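Local coordinates for protein putative hydroxymethylglutaryl-CoA synthase (Streptococcus mutans, PDB 3SQZ) that binds coenzyme A and probably works as a hydroxymethylglutaryl-CoA synthase, a transferase with the thiolase fold, at residues D84-L97 / V116-L130. Numbering follows the deposited sequence. Where two conformers were deposited one is given.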
loop_
_atom_site.group_PDB
_atom_site.type_symbol
_atom_site.label_atom_id
_atom_site.label_comp_id
_atom_site.label_asym_id
_atom_site.label_seq_id
_atom_site.Cartn_x
_atom_site.Cartn_y
_atom_site.Cartn_z
ATOM N N ASP A 84 -6.667 -12.479 -3.738
ATOM C CA ASP A 84 -6.599 -12.117 -2.324
ATOM C C ASP A 84 -5.243 -11.524 -1.966
ATOM O O ASP A 84 -4.453 -11.171 -2.849
ATOM C CB ASP A 84 -6.928 -13.330 -1.437
ATOM C CG ASP A 84 -5.868 -14.408 -1.484
ATOM O OD1 ASP A 84 -4.842 -14.249 -2.176
ATOM O OD2 ASP A 84 -6.072 -15.428 -0.786
ATOM N N VAL A 85 -4.968 -11.404 -0.668
ATOM C CA VAL A 85 -3.708 -10.825 -0.227
ATOM C C VAL A 85 -2.499 -11.544 -0.833
ATOM O O VAL A 85 -1.510 -10.916 -1.218
ATOM C CB VAL A 85 -3.618 -10.819 1.334
ATOM C CG1 VAL A 85 -3.712 -12.239 1.922
ATOM C CG2 VAL A 85 -2.349 -10.119 1.807
ATOM N N VAL A 86 -2.578 -12.866 -0.902
ATOM C CA VAL A 86 -1.473 -13.677 -1.396
ATOM C C VAL A 86 -1.250 -13.494 -2.887
ATOM O O VAL A 86 -0.116 -13.301 -3.338
ATOM C CB VAL A 86 -1.715 -15.169 -1.083
ATOM C CG1 VAL A 86 -0.751 -16.059 -1.845
ATOM C CG2 VAL A 86 -1.607 -15.412 0.409
ATOM N N THR A 87 -2.324 -13.567 -3.663
ATOM C CA THR A 87 -2.171 -13.476 -5.109
ATOM C C THR A 87 -1.754 -12.078 -5.546
ATOM O O THR A 87 -0.931 -11.933 -6.446
ATOM C CB THR A 87 -3.432 -13.934 -5.843
ATOM O OG1 THR A 87 -4.533 -13.131 -5.426
ATOM C CG2 THR A 87 -3.729 -15.385 -5.514
ATOM N N LEU A 88 -2.311 -11.050 -4.910
ATOM C CA LEU A 88 -1.893 -9.687 -5.221
ATOM C C LEU A 88 -0.424 -9.489 -4.846
ATOM O O LEU A 88 0.338 -8.884 -5.609
ATOM C CB LEU A 88 -2.786 -8.663 -4.521
ATOM C CG LEU A 88 -4.233 -8.607 -5.017
ATOM C CD1 LEU A 88 -5.058 -7.736 -4.093
ATOM C CD2 LEU A 88 -4.319 -8.119 -6.464
ATOM N N ALA A 89 -0.022 -10.003 -3.683
ATOM C CA ALA A 89 1.363 -9.867 -3.236
ATOM C C ALA A 89 2.311 -10.563 -4.218
ATOM O O ALA A 89 3.318 -9.984 -4.649
ATOM C CB ALA A 89 1.535 -10.421 -1.835
ATOM N N ALA A 90 1.979 -11.791 -4.610
ATOM C CA ALA A 90 2.820 -12.525 -5.544
ATOM C C ALA A 90 2.874 -11.817 -6.897
ATOM O O ALA A 90 3.927 -11.761 -7.525
ATOM C CB ALA A 90 2.324 -13.956 -5.698
ATOM N N GLY A 91 1.740 -11.285 -7.357
ATOM C CA GLY A 91 1.712 -10.536 -8.601
ATOM C C GLY A 91 2.625 -9.323 -8.553
ATOM O O GLY A 91 3.360 -9.046 -9.503
ATOM N N SER A 92 2.598 -8.592 -7.443
ATOM C CA SER A 92 3.405 -7.379 -7.356
ATOM C C SER A 92 4.897 -7.713 -7.380
ATOM O O SER A 92 5.689 -6.991 -7.975
ATOM C CB SER A 92 3.012 -6.526 -6.139
ATOM O OG SER A 92 3.321 -7.140 -4.896
ATOM N N ALA A 93 5.279 -8.821 -6.755
ATOM C CA ALA A 93 6.670 -9.247 -6.783
ATOM C C ALA A 93 7.065 -9.762 -8.173
ATOM O O ALA A 93 8.184 -9.548 -8.640
ATOM C CB ALA A 93 6.905 -10.312 -5.740
ATOM N N ASN A 94 6.138 -10.446 -8.831
ATOM C CA ASN A 94 6.398 -10.980 -10.158
ATOM C C ASN A 94 6.720 -9.866 -11.154
ATOM O O ASN A 94 7.429 -10.088 -12.129
ATOM C CB ASN A 94 5.186 -11.786 -10.613
ATOM C CG ASN A 94 5.421 -12.523 -11.903
ATOM O OD1 ASN A 94 6.294 -13.383 -12.000
ATOM N ND2 ASN A 94 4.624 -12.203 -12.902
ATOM N N GLU A 95 6.208 -8.663 -10.885
ATOM C CA GLU A 95 6.481 -7.490 -11.709
ATOM C C GLU A 95 7.965 -7.124 -11.740
ATOM O O GLU A 95 8.429 -6.538 -12.719
ATOM C CB GLU A 95 5.688 -6.280 -11.191
ATOM C CG GLU A 95 4.181 -6.336 -11.386
ATOM C CD GLU A 95 3.748 -5.895 -12.779
ATOM O OE1 GLU A 95 4.120 -4.783 -13.208
ATOM O OE2 GLU A 95 3.015 -6.654 -13.439
ATOM N N ILE A 96 8.701 -7.432 -10.670
ATOM C CA ILE A 96 10.049 -6.890 -10.513
ATOM C C ILE A 96 11.185 -7.897 -10.313
ATOM O O ILE A 96 12.338 -7.553 -10.532
ATOM C CB ILE A 96 10.116 -5.848 -9.363
ATOM C CG1 ILE A 96 9.591 -6.441 -8.050
ATOM C CG2 ILE A 96 9.346 -4.591 -9.749
ATOM C CD1 ILE A 96 9.969 -5.641 -6.808
ATOM N N LEU A 97 10.890 -9.124 -9.897
ATOM C CA LEU A 97 11.984 -10.026 -9.513
ATOM C C LEU A 97 12.650 -10.721 -10.688
ATOM O O LEU A 97 11.986 -11.220 -11.589
ATOM C CB LEU A 97 11.517 -11.096 -8.536
ATOM C CG LEU A 97 11.030 -10.597 -7.178
ATOM C CD1 LEU A 97 10.763 -11.777 -6.260
ATOM C CD2 LEU A 97 11.995 -9.597 -6.540
ATOM N N VAL A 116 -5.286 -14.253 5.554
ATOM C CA VAL A 116 -6.163 -15.371 5.230
ATOM C C VAL A 116 -5.909 -16.598 6.115
ATOM O O VAL A 116 -6.577 -17.617 5.949
ATOM C CB VAL A 116 -6.094 -15.744 3.725
ATOM C CG1 VAL A 116 -6.641 -14.598 2.895
ATOM C CG2 VAL A 116 -4.666 -16.111 3.308
ATOM N N ASP A 117 -4.957 -16.499 7.048
ATOM C CA ASP A 117 -4.768 -17.512 8.085
ATOM C C ASP A 117 -4.343 -16.802 9.345
ATOM O O ASP A 117 -3.741 -15.730 9.275
ATOM C CB ASP A 117 -3.708 -18.550 7.677
ATOM C CG ASP A 117 -3.874 -19.871 8.423
ATOM O OD1 ASP A 117 -4.730 -20.668 7.994
ATOM O OD2 ASP A 117 -3.152 -20.106 9.433
ATOM N N GLN A 118 -4.631 -17.414 10.489
ATOM C CA GLN A 118 -4.263 -16.836 11.781
ATOM C C GLN A 118 -2.895 -17.310 12.261
ATOM O O GLN A 118 -2.334 -16.735 13.196
ATOM C CB GLN A 118 -5.337 -17.145 12.820
ATOM C CG GLN A 118 -6.653 -16.486 12.459
ATOM C CD GLN A 118 -6.475 -14.997 12.270
ATOM O OE1 GLN A 118 -6.047 -14.304 13.192
ATOM N NE2 GLN A 118 -6.769 -14.496 11.072
ATOM N N SER A 119 -2.372 -18.350 11.612
ATOM C CA SER A 119 -1.095 -18.953 11.984
ATOM C C SER A 119 -0.080 -18.841 10.846
ATOM O O SER A 119 1.001 -18.278 11.010
ATOM C CB SER A 119 -1.302 -20.423 12.367
ATOM O OG SER A 119 -0.065 -21.078 12.591
ATOM N N LYS A 120 -0.422 -19.392 9.689
ATOM C CA LYS A 120 0.517 -19.429 8.580
ATOM C C LYS A 120 0.652 -18.057 7.940
ATOM O O LYS A 120 -0.333 -17.475 7.482
ATOM C CB LYS A 120 0.072 -20.461 7.545
ATOM C CG LYS A 120 1.003 -20.564 6.345
ATOM C CD LYS A 120 0.670 -21.776 5.484
ATOM C CE LYS A 120 1.553 -21.831 4.249
ATOM N NZ LYS A 120 1.484 -23.170 3.600
ATOM N N ALA A 121 1.870 -17.539 7.884
ATOM C CA ALA A 121 2.105 -16.256 7.233
ATOM C C ALA A 121 1.837 -16.330 5.736
ATOM O O ALA A 121 2.310 -17.243 5.060
ATOM C CB ALA A 121 3.528 -15.814 7.469
ATOM N N GLY A 122 1.134 -15.334 5.200
ATOM C CA GLY A 122 0.901 -15.278 3.767
ATOM C C GLY A 122 2.201 -15.200 2.982
ATOM O O GLY A 122 2.265 -15.620 1.823
ATOM N N ALA A 123 3.250 -14.688 3.622
ATOM C CA ALA A 123 4.574 -14.615 3.017
ATOM C C ALA A 123 5.094 -15.974 2.557
ATOM O O ALA A 123 5.867 -16.057 1.608
ATOM C CB ALA A 123 5.562 -13.988 3.982
ATOM N N VAL A 124 4.716 -17.047 3.256
ATOM C CA VAL A 124 5.187 -18.375 2.870
ATOM C C VAL A 124 4.696 -18.731 1.462
ATOM O O VAL A 124 5.446 -19.280 0.659
ATOM C CB VAL A 124 4.763 -19.433 3.900
ATOM C CG1 VAL A 124 5.108 -20.830 3.399
ATOM C CG2 VAL A 124 5.435 -19.154 5.245
ATOM N N TYR A 125 3.439 -18.417 1.167
ATOM C CA TYR A 125 2.903 -18.659 -0.167
ATOM C C TYR A 125 3.608 -17.828 -1.222
ATOM O O TYR A 125 3.847 -18.297 -2.331
ATOM C CB TYR A 125 1.409 -18.355 -0.224
ATOM C CG TYR A 125 0.551 -19.269 0.611
ATOM C CD1 TYR A 125 0.341 -20.590 0.235
ATOM C CD2 TYR A 125 -0.067 -18.807 1.761
ATOM C CE1 TYR A 125 -0.463 -21.426 0.985
ATOM C CE2 TYR A 125 -0.871 -19.631 2.513
ATOM C CZ TYR A 125 -1.067 -20.938 2.124
ATOM O OH TYR A 125 -1.876 -21.740 2.888
ATOM N N VAL A 126 3.918 -16.584 -0.890
ATOM C CA VAL A 126 4.608 -15.731 -1.845
ATOM C C VAL A 126 6.000 -16.296 -2.147
ATOM O O VAL A 126 6.422 -16.371 -3.303
ATOM C CB VAL A 126 4.680 -14.277 -1.354
ATOM C CG1 VAL A 126 5.409 -13.405 -2.361
ATOM C CG2 VAL A 126 3.275 -13.733 -1.097
ATOM N N HIS A 127 6.700 -16.707 -1.097
ATOM C CA HIS A 127 8.000 -17.343 -1.237
ATOM C C HIS A 127 7.939 -18.524 -2.220
ATOM O O HIS A 127 8.777 -18.660 -3.111
ATOM C CB HIS A 127 8.499 -17.802 0.135
ATOM C CG HIS A 127 9.805 -18.521 0.086
ATOM N ND1 HIS A 127 9.896 -19.871 -0.177
ATOM C CD2 HIS A 127 11.074 -18.078 0.237
ATOM C CE1 HIS A 127 11.167 -20.227 -0.188
ATOM N NE2 HIS A 127 11.904 -19.157 0.056
ATOM N N SER A 128 6.925 -19.364 -2.068
ATOM C CA SER A 128 6.733 -20.546 -2.894
ATOM C C SER A 128 6.361 -20.195 -4.338
ATOM O O SER A 128 6.941 -20.694 -5.297
ATOM C CB SER A 128 5.620 -21.384 -2.265
ATOM O OG SER A 128 5.362 -22.551 -3.012
ATOM N N LEU A 129 5.349 -19.344 -4.480
ATOM C CA LEU A 129 4.837 -18.992 -5.802
ATOM C C LEU A 129 5.904 -18.328 -6.666
ATOM O O LEU A 129 5.906 -18.493 -7.885
ATOM C CB LEU A 129 3.613 -18.081 -5.695
ATOM C CG LEU A 129 2.329 -18.744 -5.192
ATOM C CD1 LEU A 129 1.305 -17.695 -4.786
ATOM C CD2 LEU A 129 1.745 -19.721 -6.216
ATOM N N LEU A 130 6.802 -17.575 -6.038
ATOM C CA LEU A 130 7.851 -16.860 -6.757
ATOM C C LEU A 130 9.111 -17.684 -6.974
ATOM O O LEU A 130 10.011 -17.250 -7.677
ATOM C CB LEU A 130 8.220 -15.571 -6.030
ATOM C CG LEU A 130 7.155 -14.482 -5.994
ATOM C CD1 LEU A 130 7.535 -13.426 -4.966
ATOM C CD2 LEU A 130 6.969 -13.889 -7.378
#
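Helices 85-94 and 122-129 run in broadly the same direction, their axes 9.1 Å apart and crossing at -43°, with Ala90 and Val126 placed where the backbones come nearest, 5.2 Å from CA to CA. Small residues allow this approach: Val126 sets CG1 over Ala90 CA, while CG2 lies 3.8 Å from Ala89 CB. One turn earlier Val86 is largely buried against the other helix. With CG1 trans to its own N (chi1 167°), that methyl drops between Tyr125 and Leu129, 3.5 Å from Tyr125 CB and 3.9 Å from Leu129 CD1, and CG2 leans towards Gly122 O and the ring atom Tyr125 CD2. Gly122 brings no side chain of its own, and Val86 packs against its bare backbone. Leu129 CD1 also reaches Ala90 CB, so a single methyl bridges two successive turns of the facing helix.

Both helices belong to the thiolase fold, in the N-terminal family region of the HMG-CoA synthases, where they pack together beside the central mixed sheet; strand 188-198 touches Ala89, and Phe407 and Tyr419 from the two C-terminal strands close over Ala90, Leu129 and Val86.

At the far end Leu130 straddles the last turn. Its CD1 presses on Ala93 CB at 3.3 Å, tighter than usual for two carbons, and touches Leu97 CD1, the two side chains crossing at about a right angle; CD2 lies by Ala90 O and Asn94 N, backbone atoms already bonded to each other within the helix.

At the start, Asp84 and Thr87 form a capping box: Thr87 N gives a nearly straight bond to Asp84 OD1 (3.0 Å), and Asp84 N returns a more bent one to Thr87 OG1. The other carboxylate oxygen, OD2, is held by Arg417 and Tyr419, and Val116 CG1 rests against both it and Val85 CG1.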